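Local structure of Phikz039 (Pseudomonas phage phikz, 3ZBQ) at residues G16-E21 with V37-K42; Y10-A15 with C31-S36; L237-I242 with S256-R261. The protein belongs to the phage branch of the tubulin superfamily, under the name PhuZ, and holds guanosine-5'-diphosphate in a pocket of its nucleotide-binding fold. All coordinates share one frame; numbering follows the deposited sequence.

Overall arrangement
Three contacts illustrate how one long mixed sheet carries a nucleotide pocket in one part and, far from it, the pairing of its outermost strand 260-265. Contacts 1 and 2 have centres about 7 Å apart, share helix 13-23 and both touch the GDP: contact 2 supplies backbone N-H groups to its phosphates, and contact 1 supplies an arginine that reaches phosphate and base. They meet directly, for instance where Asn39 ND2 lies 2.8 Å from Asp34 OD2 in a probable hydrogen bond. Contact 3 belongs to the same sheet as contact 2, yet its centre is about 33 Å from that contact's centre, on the opposite side of the chain's centre, and about 36 Å from that of contact 1.

Contact 1: G16-E21 with V37-K42; sequences GFRIGE and VQNKHK. With GDP (guanosine-5'-diphosphate), chain B.
Arg18 and Asn39 join helix 13-23 to the loop after strand 30-34, and the arginine goes on to the GDP, an example of a helix side chain that ties loop and ligand together. Its CB already lies 3.4 Å from GDP O6. CG stands anti to the carbonyl carbon (chi1 -75°), and bends at chi2 and chi3 carry the chain past the base, with CD close to both O6 and N7. At the tip NH1 donates twice, to GDP N7 at 2.9 Å and to the phosphate oxygen GDP O1A, also at 2.9 Å. NH2 turns to the loop and makes a weak bond to Asn39 OD1, 2.8 Å long; N7 and OD1 both lie at the guanidinium edge, near its plane, while the amide stands almost perpendicular to that plane. Asn39 ND2 is engaged by Asp34 and also donates to a water, 3.1 Å away, that lies within hydrogen-bonding distance of GDP O1A and O1B.

One turn further along the helix, Glu21 slides past His41 in the opposite direction. Its CB sits over the centre of the imidazole face as a CH-pi contact, 3.5 Å from the ring centroid, and the carboxylate stacks on the ring with the two planes 14° apart. His41 NE2 gives a weak bond of 3.0 Å to Phe17 O, which also accepts Glu21 N within the helix. The Phe17 ring itself meets Asn39 O at its edge, its CD2 3.3 Å from that oxygen, and touches Ile51 of strand 49-51 as well. ND1 faces the backbone N-H of His43 and so serves as acceptor while NE2 donates, consistent with a neutral ring protonated at NE2; the carboxylate stacked alongside makes no bond to ND1.

Contact 2: Y10-A15 with C31-S36; sequences YFCGGA and CYIDTS. With GDP (guanosine-5'-diphosphate), chain B.
Phe11 N to Cys31 O is the shortest of the three backbone bonds between Tyr10-Ala15 and Cys31-Ser36, at 2.8 Å and nearly straight (174°). The parallel ladder continues with Ile33 N to Phe11 O at 3.0 Å and Gly13 N to Ile33 O. Gly13, donor of that last bond, turns the chain toward helix 13-23 at a positive phi of 71°; the next two N-H groups meet the GDP: Gly14 N donates to O1B at 2.8 Å and Ala15 N to O2A at 2.9 Å. This is the beta-alpha-beta start of the tubulin nucleotide-binding fold, with a glycine-rich turn cradling the phosphates.

On one face of the sheet the Phe11 and Tyr32 rings lie side by side, inclined by 30° and barely overlapping; Phe11 CD2 lies over the tyrosine face, displaced toward its rim. On the other sheet face, Cys31 SG, set between its backbone N and carbonyl carbon, stands oblique to the Tyr10 ring in a sulfur-aromatic contact, nearest CD2 at 3.4 Å, and Ile33 CD1 touches Tyr10 and Cys12. Helix 109-122 packs here through Ile112, Leu116 and Leu120, Phe11 faces Ile19 and Phe23 of helix 13-23, and strand 97-103 flanks strand 7-12.

Contact 3: L237-I242 with S256-R261; sequences LDPISI and STVLTR
The bond from Thr260 N to Ile240 O opens a parallel pairing in which Ser241 lies opposite Thr260, in the C-terminal domain of this phage tubulin-like protein, at a classic beta bulge where Ile240 and Ser241 both face Ile280 of strand 275-281. Before the paired residues the two segments fit by shape. Val258 is the main bump: its CG2 lodges beside two carbonyls, 3.5 Å from Pro239 O and 3.4 Å from Ile240 O, while CG1 leans on Ile242 CG2. In return, the Pro239 ring turns CG toward Ser256 OG and Thr257 O, 3.5 Å from Thr257 O. Leu259 CB presses on Ile240 O, and its CD1 meets Ile240 CG2.

Farther along, Ile242 and Arg261 run side by side in the same direction. Arg261 CG is anti to the backbone N (chi1 180°), and this methylene lies 3.7 Å from Ile242 CG2; the guanidinium continues to a salt bridge with Asp252. On the opposite face, Ser241 OG rests against Thr260 CB and bonds to Trp208 O. Two N-H groups converge on Ile240 O: Thr260 N at 3.0 Å with an angle of 162°, and Leu259 N at 3.0 Å in a weak bond bent to 128°.

Contact 1: G16-E21 with V37-K42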
loop_
_atom_site.group_PDB
_atom_site.type_symbol
_atom_site.label_atom_id
_atom_site.label_comp_id
_atom_site.label_asym_id
_atom_site.label_seq_id
_atom_site.Cartn_x
_atom_site.Cartn_y
_atom_site.Cartn_z
ATOM N N GLY A 16 -6.495 -3.563 5.241
ATOM C CA GLY A 16 -5.953 -4.754 4.596
ATOM C C GLY A 16 -6.843 -5.950 4.866
ATOM O O GLY A 16 -7.147 -6.716 3.958
ATOM N N PHE A 17 -7.279 -6.100 6.118
ATOM C CA PHE A 17 -8.196 -7.182 6.483
ATOM C C PHE A 17 -9.525 -7.112 5.727
ATOM O O PHE A 17 -10.056 -8.135 5.292
ATOM C CB PHE A 17 -8.465 -7.169 7.999
ATOM C CG PHE A 17 -7.436 -7.927 8.809
ATOM C CD1 PHE A 17 -6.069 -7.705 8.619
ATOM C CD2 PHE A 17 -7.839 -8.849 9.766
ATOM C CE1 PHE A 17 -5.121 -8.403 9.380
ATOM C CE2 PHE A 17 -6.911 -9.545 10.523
ATOM C CZ PHE A 17 -5.551 -9.319 10.342
ATOM N N ARG A 18 -10.072 -5.907 5.595
ATOM C CA ARG A 18 -11.358 -5.721 4.927
ATOM C C ARG A 18 -11.261 -5.995 3.431
ATOM O O ARG A 18 -12.131 -6.649 2.852
ATOM C CB ARG A 18 -11.906 -4.316 5.196
ATOM C CG ARG A 18 -12.472 -4.160 6.614
ATOM C CD ARG A 18 -12.260 -2.757 7.186
ATOM N NE ARG A 18 -12.024 -2.787 8.634
ATOM C CZ ARG A 18 -11.272 -1.903 9.287
ATOM N NH1 ARG A 18 -10.698 -0.902 8.626
ATOM N NH2 ARG A 18 -11.103 -2.012 10.603
ATOM N N ILE A 19 -10.202 -5.494 2.809
ATOM C CA ILE A 19 -9.964 -5.777 1.397
ATOM C C ILE A 19 -9.769 -7.285 1.196
ATOM O O ILE A 19 -10.304 -7.877 0.255
ATOM C CB ILE A 19 -8.734 -5.025 0.878
ATOM C CG1 ILE A 19 -8.981 -3.510 0.874
ATOM C CG2 ILE A 19 -8.348 -5.537 -0.510
ATOM C CD1 ILE A 19 -10.152 -3.081 0.007
ATOM N N GLY A 20 -9.011 -7.906 2.095
ATOM C CA GLY A 20 -8.748 -9.337 2.007
ATOM C C GLY A 20 -10.015 -10.165 2.129
ATOM O O GLY A 20 -10.177 -11.175 1.461
ATOM N N GLU A 21 -10.926 -9.729 2.990
ATOM C CA GLU A 21 -12.187 -10.431 3.138
ATOM C C GLU A 21 -12.993 -10.347 1.852
ATOM O O GLU A 21 -13.613 -11.324 1.446
ATOM C CB GLU A 21 -12.993 -9.864 4.312
ATOM C CG GLU A 21 -14.324 -10.573 4.517
ATOM C CD GLU A 21 -15.173 -9.951 5.616
ATOM O OE1 GLU A 21 -14.804 -8.875 6.138
ATOM O OE2 GLU A 21 -16.218 -10.548 5.954
ATOM N N VAL A 37 -7.491 -8.153 17.273
ATOM C CA VAL A 37 -8.287 -9.360 17.018
ATOM C C VAL A 37 -9.669 -8.994 16.493
ATOM O O VAL A 37 -10.341 -9.809 15.868
ATOM C CB VAL A 37 -8.409 -10.268 18.262
ATOM C CG1 VAL A 37 -7.037 -10.661 18.751
ATOM C CG2 VAL A 37 -9.180 -9.563 19.373
ATOM N N GLN A 38 -10.084 -7.757 16.743
ATOM C CA GLN A 38 -11.414 -7.320 16.341
ATOM C C GLN A 38 -11.590 -7.358 14.819
ATOM O O GLN A 38 -12.675 -7.673 14.316
ATOM C CB GLN A 38 -11.709 -5.916 16.873
ATOM C CG GLN A 38 -13.186 -5.579 16.840
ATOM C CD GLN A 38 -13.476 -4.209 16.271
ATOM O OE1 GLN A 38 -12.564 -3.458 15.933
ATOM N NE2 GLN A 38 -14.763 -3.875 16.164
ATOM N N ASN A 39 -10.517 -7.061 14.089
ATOM C CA ASN A 39 -10.590 -6.976 12.635
ATOM C C ASN A 39 -10.683 -8.333 11.960
ATOM O O ASN A 39 -10.934 -8.419 10.754
ATOM C CB ASN A 39 -9.386 -6.211 12.079
ATOM C CG ASN A 39 -9.485 -4.719 12.317
ATOM O OD1 ASN A 39 -10.583 -4.153 12.363
ATOM N ND2 ASN A 39 -8.337 -4.070 12.464
ATOM N N LYS A 40 -10.458 -9.389 12.734
ATOM C CA LYS A 40 -10.591 -10.737 12.206
ATOM C C LYS A 40 -12.013 -10.983 11.708
ATOM O O LYS A 40 -12.996 -10.466 12.266
ATOM C CB LYS A 40 -10.166 -11.772 13.244
ATOM C CG LYS A 40 -8.665 -11.749 13.536
ATOM C CD LYS A 40 -8.312 -12.559 14.776
ATOM C CE LYS A 40 -8.622 -14.030 14.594
ATOM N NZ LYS A 40 -8.679 -14.732 15.918
ATOM N N HIS A 41 -12.104 -11.735 10.619
ATOM C CA HIS A 41 -13.381 -12.074 10.013
ATOM C C HIS A 41 -13.394 -13.568 9.693
ATOM O O HIS A 41 -12.448 -14.291 10.034
ATOM C CB HIS A 41 -13.602 -11.237 8.753
ATOM C CG HIS A 41 -12.421 -11.211 7.835
ATOM N ND1 HIS A 41 -12.020 -12.311 7.106
ATOM C CD2 HIS A 41 -11.539 -10.225 7.542
ATOM C CE1 HIS A 41 -10.951 -12.000 6.392
ATOM N NE2 HIS A 41 -10.641 -10.738 6.635
ATOM N N LYS A 42 -14.454 -14.021 9.029
ATOM C CA LYS A 42 -14.667 -15.449 8.801
ATOM C C LYS A 42 -13.531 -16.140 8.037
ATOM O O LYS A 42 -13.361 -17.355 8.138
ATOM C CB LYS A 42 -15.992 -15.677 8.070
ATOM C CG LYS A 42 -16.502 -17.106 8.146
ATOM C CD LYS A 42 -17.801 -17.256 7.369
ATOM C CE LYS A 42 -18.619 -18.433 7.882
ATOM N NZ LYS A 42 -19.834 -18.693 7.057
HETATM P PB GDP B . -5.004 0.373 10.823
HETATM O O1B GDP B . -5.706 -0.868 11.313
HETATM O O2B GDP B . -4.068 0.035 9.680
HETATM O O3B GDP B . -4.253 1.068 11.931
HETATM O O3A GDP B . -6.059 1.451 10.265
HETATM P PA GDP B . -7.311 1.144 9.304
HETATM O O1A GDP B . -8.368 0.224 9.867
HETATM O O2A GDP B . -6.822 0.656 7.956
HETATM O "O5'" GDP B . -7.950 2.597 9.142
HETATM C "C5'" GDP B . -7.175 3.702 8.692
HETATM C "C4'" GDP B . -7.942 4.431 7.592
HETATM O "O4'" GDP B . -8.014 3.600 6.433
HETATM C "C3'" GDP B . -9.387 4.733 7.942
HETATM O "O3'" GDP B . -9.478 5.992 8.630
HETATM C "C2'" GDP B . -10.056 4.770 6.590
HETATM O "O2'" GDP B . -9.838 6.047 5.986
HETATM C "C1'" GDP B . -9.251 3.805 5.751
HETATM N N9 GDP B . -9.899 2.480 5.639
HETATM C C8 GDP B . -10.028 1.532 6.587
HETATM N N7 GDP B . -10.664 0.441 6.096
HETATM C C5 GDP B . -10.938 0.678 4.797
HETATM C C6 GDP B . -11.590 -0.042 3.680
HETATM O O6 GDP B . -12.048 -1.204 3.833
HETATM N N1 GDP B . -11.653 0.588 2.493
HETATM C C2 GDP B . -11.163 1.830 2.296
HETATM N N2 GDP B . -11.271 2.418 1.078
HETATM N N3 GDP B . -10.557 2.542 3.269
HETATM C C4 GDP B . -10.425 2.024 4.509
HETATM O O HOH W 1 -8.525 -0.942 12.447
#

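Contact 2: Y10-A15 with C31-S36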
loop_
_atom_site.group_PDB
_atom_site.type_symbol
_atom_site.label_atom_id
_atom_site.label_comp_id
_atom_site.label_asym_id
_atom_site.label_seq_id
_atom_site.Cartn_x
_atom_site.Cartn_y
_atom_site.Cartn_z
ATOM N N TYR A 10 0.089 -9.949 1.305
ATOM C CA TYR A 10 0.100 -9.613 2.730
ATOM C C TYR A 10 -0.932 -8.526 2.994
ATOM O O TYR A 10 -0.750 -7.372 2.566
ATOM C CB TYR A 10 1.485 -9.093 3.150
ATOM C CG TYR A 10 2.637 -10.063 2.942
ATOM C CD1 TYR A 10 3.264 -10.174 1.709
ATOM C CD2 TYR A 10 3.118 -10.831 3.994
ATOM C CE1 TYR A 10 4.333 -11.047 1.522
ATOM C CE2 TYR A 10 4.179 -11.706 3.818
ATOM C CZ TYR A 10 4.780 -11.807 2.580
ATOM O OH TYR A 10 5.830 -12.685 2.410
ATOM N N PHE A 11 -1.999 -8.880 3.713
ATOM C CA PHE A 11 -3.047 -7.932 4.065
ATOM C C PHE A 11 -2.764 -7.422 5.478
ATOM O O PHE A 11 -2.751 -8.206 6.423
ATOM C CB PHE A 11 -4.424 -8.610 4.030
ATOM C CG PHE A 11 -4.902 -8.960 2.638
ATOM C CD1 PHE A 11 -5.239 -7.956 1.732
ATOM C CD2 PHE A 11 -5.016 -10.289 2.241
ATOM C CE1 PHE A 11 -5.678 -8.275 0.449
ATOM C CE2 PHE A 11 -5.453 -10.617 0.960
ATOM C CZ PHE A 11 -5.782 -9.617 0.063
ATOM N N CYS A 12 -2.524 -6.118 5.612
ATOM C CA CYS A 12 -2.043 -5.548 6.866
ATOM C C CYS A 12 -2.970 -4.475 7.421
ATOM O O CYS A 12 -3.406 -3.570 6.694
ATOM C CB CYS A 12 -0.637 -4.952 6.697
ATOM S SG CYS A 12 0.553 -6.042 5.896
ATOM N N GLY A 13 -3.243 -4.568 8.716
ATOM C CA GLY A 13 -4.098 -3.605 9.393
ATOM C C GLY A 13 -5.551 -3.756 8.983
ATOM O O GLY A 13 -5.880 -4.646 8.205
ATOM N N GLY A 14 -6.414 -2.879 9.487
ATOM C CA GLY A 14 -7.844 -2.975 9.232
ATOM C C GLY A 14 -8.236 -2.945 7.766
ATOM O O GLY A 14 -8.957 -3.826 7.293
ATOM N N ALA A 15 -7.756 -1.942 7.039
ATOM C CA ALA A 15 -8.113 -1.800 5.639
ATOM C C ALA A 15 -7.663 -3.044 4.883
ATOM O O ALA A 15 -8.371 -3.523 4.008
ATOM C CB ALA A 15 -7.485 -0.551 5.033
ATOM N N CYS A 31 -2.175 -13.815 3.382
ATOM C CA CYS A 31 -1.977 -13.838 4.819
ATOM C C CYS A 31 -2.307 -12.485 5.405
ATOM O O CYS A 31 -2.385 -11.479 4.677
ATOM C CB CYS A 31 -0.558 -14.286 5.186
ATOM S SG CYS A 31 0.764 -13.178 4.647
ATOM N N TYR A 32 -2.513 -12.468 6.719
ATOM C CA TYR A 32 -3.037 -11.301 7.411
ATOM C C TYR A 32 -2.209 -10.984 8.644
ATOM O O TYR A 32 -1.916 -11.871 9.446
ATOM C CB TYR A 32 -4.455 -11.572 7.889
ATOM C CG TYR A 32 -5.486 -11.791 6.814
ATOM C CD1 TYR A 32 -5.683 -13.053 6.256
ATOM C CD2 TYR A 32 -6.304 -10.751 6.398
ATOM C CE1 TYR A 32 -6.658 -13.261 5.290
ATOM C CE2 TYR A 32 -7.274 -10.950 5.425
ATOM C CZ TYR A 32 -7.444 -12.204 4.883
ATOM O OH TYR A 32 -8.412 -12.400 3.931
ATOM N N ILE A 33 -1.842 -9.717 8.797
ATOM C CA ILE A 33 -1.050 -9.279 9.939
ATOM C C ILE A 33 -1.665 -8.011 10.517
ATOM O O ILE A 33 -1.887 -7.035 9.803
ATOM C CB ILE A 33 0.425 -8.989 9.555
ATOM C CG1 ILE A 33 1.021 -10.124 8.712
ATOM C CG2 ILE A 33 1.273 -8.762 10.804
ATOM C CD1 ILE A 33 0.812 -9.943 7.238
ATOM N N ASP A 34 -1.937 -8.023 11.815
ATOM C CA ASP A 34 -2.556 -6.867 12.460
ATOM C C ASP A 34 -2.152 -6.813 13.922
ATOM O O ASP A 34 -1.437 -7.690 14.420
ATOM C CB ASP A 34 -4.079 -6.960 12.351
ATOM C CG ASP A 34 -4.769 -5.608 12.463
ATOM O OD1 ASP A 34 -4.119 -4.612 12.870
ATOM O OD2 ASP A 34 -5.974 -5.547 12.134
ATOM N N THR A 35 -2.616 -5.773 14.602
ATOM C CA THR A 35 -2.398 -5.599 16.040
ATOM C C THR A 35 -3.731 -5.687 16.775
ATOM O O THR A 35 -3.875 -5.215 17.906
ATOM C CB THR A 35 -1.766 -4.234 16.334
ATOM O OG1 THR A 35 -2.632 -3.215 15.821
ATOM C CG2 THR A 35 -0.395 -4.113 15.646
ATOM N N SER A 36 -4.714 -6.299 16.128
ATOM C CA SER A 36 -6.088 -6.262 16.619
ATOM C C SER A 36 -6.810 -7.564 16.287
ATOM O O SER A 36 -6.734 -8.039 15.153
ATOM C CB SER A 36 -6.811 -5.074 15.978
ATOM O OG SER A 36 -8.220 -5.212 16.025
HETATM P PB GDP B . -5.004 0.373 10.823
HETATM O O1B GDP B . -5.706 -0.868 11.313
HETATM O O2B GDP B . -4.068 0.035 9.680
HETATM O O3B GDP B . -4.253 1.068 11.931
HETATM O O3A GDP B . -6.059 1.451 10.265
HETATM P PA GDP B . -7.311 1.144 9.304
HETATM O O1A GDP B . -8.368 0.224 9.867
HETATM O O2A GDP B . -6.822 0.656 7.956
HETATM O "O5'" GDP B . -7.950 2.597 9.142
HETATM C "C5'" GDP B . -7.175 3.702 8.692
HETATM C "C4'" GDP B . -7.942 4.431 7.592
HETATM O "O4'" GDP B . -8.014 3.600 6.433
HETATM C "C3'" GDP B . -9.387 4.733 7.942
HETATM O "O3'" GDP B . -9.478 5.992 8.630
HETATM C "C2'" GDP B . -10.056 4.770 6.590
HETATM O "O2'" GDP B . -9.838 6.047 5.986
HETATM C "C1'" GDP B . -9.251 3.805 5.751
HETATM N N9 GDP B . -9.899 2.480 5.639
HETATM C C8 GDP B . -10.028 1.532 6.587
HETATM N N7 GDP B . -10.664 0.441 6.096
HETATM C C5 GDP B . -10.938 0.678 4.797
HETATM C C6 GDP B . -11.590 -0.042 3.680
HETATM O O6 GDP B . -12.048 -1.204 3.833
HETATM N N1 GDP B . -11.653 0.588 2.493
HETATM C C2 GDP B . -11.163 1.830 2.296
HETATM N N2 GDP B . -11.271 2.418 1.078
HETATM N N3 GDP B . -10.557 2.542 3.269
HETATM C C4 GDP B . -10.425 2.024 4.509
#

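Contact 3: L237-I242 with S256-R261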
loop_
_atom_site.group_PDB
_atom_site.type_symbol
_atom_site.label_atom_id
_atom_site.label_comp_id
_atom_site.label_asym_id
_atom_site.label_seq_id
_atom_site.Cartn_x
_atom_site.Cartn_y
_atom_site.Cartn_z
ATOM N N LEU A 237 2.061 9.796 -17.863
ATOM C CA LEU A 237 3.192 10.672 -18.172
ATOM C C LEU A 237 4.537 10.065 -17.790
ATOM O O LEU A 237 4.674 9.471 -16.716
ATOM C CB LEU A 237 3.050 12.007 -17.439
ATOM C CG LEU A 237 1.818 12.855 -17.731
ATOM C CD1 LEU A 237 1.866 14.158 -16.927
ATOM C CD2 LEU A 237 1.711 13.128 -19.220
ATOM N N ASP A 238 5.526 10.248 -18.667
ATOM C CA ASP A 238 6.896 9.797 -18.425
ATOM C C ASP A 238 6.987 8.364 -17.876
ATOM O O ASP A 238 7.567 8.145 -16.807
ATOM C CB ASP A 238 7.628 10.771 -17.490
ATOM C CG ASP A 238 7.759 12.171 -18.082
ATOM O OD1 ASP A 238 7.444 12.355 -19.277
ATOM O OD2 ASP A 238 8.181 13.086 -17.348
ATOM N N PRO A 239 6.422 7.383 -18.607
ATOM C CA PRO A 239 6.464 6.020 -18.064
ATOM C C PRO A 239 7.893 5.484 -17.977
ATOM O O PRO A 239 8.698 5.680 -18.905
ATOM C CB PRO A 239 5.646 5.212 -19.079
ATOM C CG PRO A 239 5.764 5.982 -20.371
ATOM C CD PRO A 239 5.811 7.433 -19.951
ATOM N N ILE A 240 8.202 4.802 -16.875
ATOM C CA ILE A 240 9.526 4.210 -16.681
ATOM C C ILE A 240 9.575 2.751 -17.138
ATOM O O ILE A 240 10.449 2.349 -17.914
ATOM C CB ILE A 240 9.947 4.294 -15.200
ATOM C CG1 ILE A 240 10.062 5.763 -14.770
ATOM C CG2 ILE A 240 11.253 3.525 -14.958
ATOM C CD1 ILE A 240 10.087 5.981 -13.244
ATOM N N SER A 241 8.619 1.961 -16.664
ATOM C CA SER A 241 8.624 0.519 -16.891
ATOM C C SER A 241 7.201 0.017 -17.109
ATOM O O SER A 241 6.303 0.301 -16.313
ATOM C CB SER A 241 9.268 -0.198 -15.701
ATOM O OG SER A 241 9.496 -1.567 -15.975
ATOM N N ILE A 242 6.990 -0.721 -18.197
ATOM C CA ILE A 242 5.649 -1.190 -18.512
ATOM C C ILE A 242 5.619 -2.687 -18.764
ATOM O O ILE A 242 6.476 -3.228 -19.478
ATOM C CB ILE A 242 5.023 -0.422 -19.705
ATOM C CG1 ILE A 242 3.606 -0.925 -19.968
ATOM C CG2 ILE A 242 5.875 -0.571 -20.966
ATOM C CD1 ILE A 242 2.821 -0.075 -20.961
ATOM N N SER A 256 4.251 4.097 -25.906
ATOM C CA SER A 256 5.042 5.317 -25.944
ATOM C C SER A 256 6.476 4.977 -25.553
ATOM O O SER A 256 6.754 3.862 -25.111
ATOM C CB SER A 256 4.469 6.354 -24.973
ATOM O OG SER A 256 4.514 5.870 -23.643
ATOM N N THR A 257 7.377 5.938 -25.729
ATOM C CA THR A 257 8.756 5.805 -25.274
ATOM C C THR A 257 8.785 5.403 -23.798
ATOM O O THR A 257 8.092 5.998 -22.970
ATOM C CB THR A 257 9.505 7.131 -25.431
ATOM O OG1 THR A 257 9.410 7.577 -26.791
ATOM C CG2 THR A 257 10.953 6.951 -25.073
ATOM N N VAL A 258 9.585 4.394 -23.472
ATOM C CA VAL A 258 9.603 3.834 -22.127
ATOM C C VAL A 258 10.962 3.193 -21.893
ATOM O O VAL A 258 11.632 2.783 -22.857
ATOM C CB VAL A 258 8.424 2.827 -21.931
ATOM C CG1 VAL A 258 8.659 1.535 -22.714
ATOM C CG2 VAL A 258 8.190 2.531 -20.455
ATOM N N LEU A 259 11.403 3.120 -20.641
ATOM C CA LEU A 259 12.760 2.626 -20.368
ATOM C C LEU A 259 12.846 1.099 -20.418
ATOM O O LEU A 259 13.743 0.541 -21.047
ATOM C CB LEU A 259 13.292 3.149 -19.034
ATOM C CG LEU A 259 13.262 4.676 -18.889
ATOM C CD1 LEU A 259 13.909 5.106 -17.591
ATOM C CD2 LEU A 259 13.971 5.333 -20.072
ATOM N N THR A 260 11.905 0.438 -19.750
ATOM C CA THR A 260 11.789 -1.013 -19.794
ATOM C C THR A 260 10.374 -1.409 -20.234
ATOM O O THR A 260 9.388 -0.825 -19.785
ATOM C CB THR A 260 12.150 -1.651 -18.432
ATOM O OG1 THR A 260 13.563 -1.569 -18.230
ATOM C CG2 THR A 260 11.730 -3.117 -18.370
ATOM N N ARG A 261 10.286 -2.372 -21.149
ATOM C CA ARG A 261 8.990 -2.906 -21.565
ATOM C C ARG A 261 9.060 -4.430 -21.592
ATOM O O ARG A 261 10.021 -5.023 -22.101
ATOM C CB ARG A 261 8.574 -2.358 -22.939
ATOM C CG ARG A 261 7.217 -2.885 -23.451
ATOM C CD ARG A 261 6.742 -2.156 -24.710
ATOM N NE ARG A 261 5.379 -2.543 -25.079
ATOM C CZ ARG A 261 5.062 -3.443 -26.005
ATOM N NH1 ARG A 261 6.012 -4.068 -26.700
ATOM N NH2 ARG A 261 3.786 -3.717 -26.243
#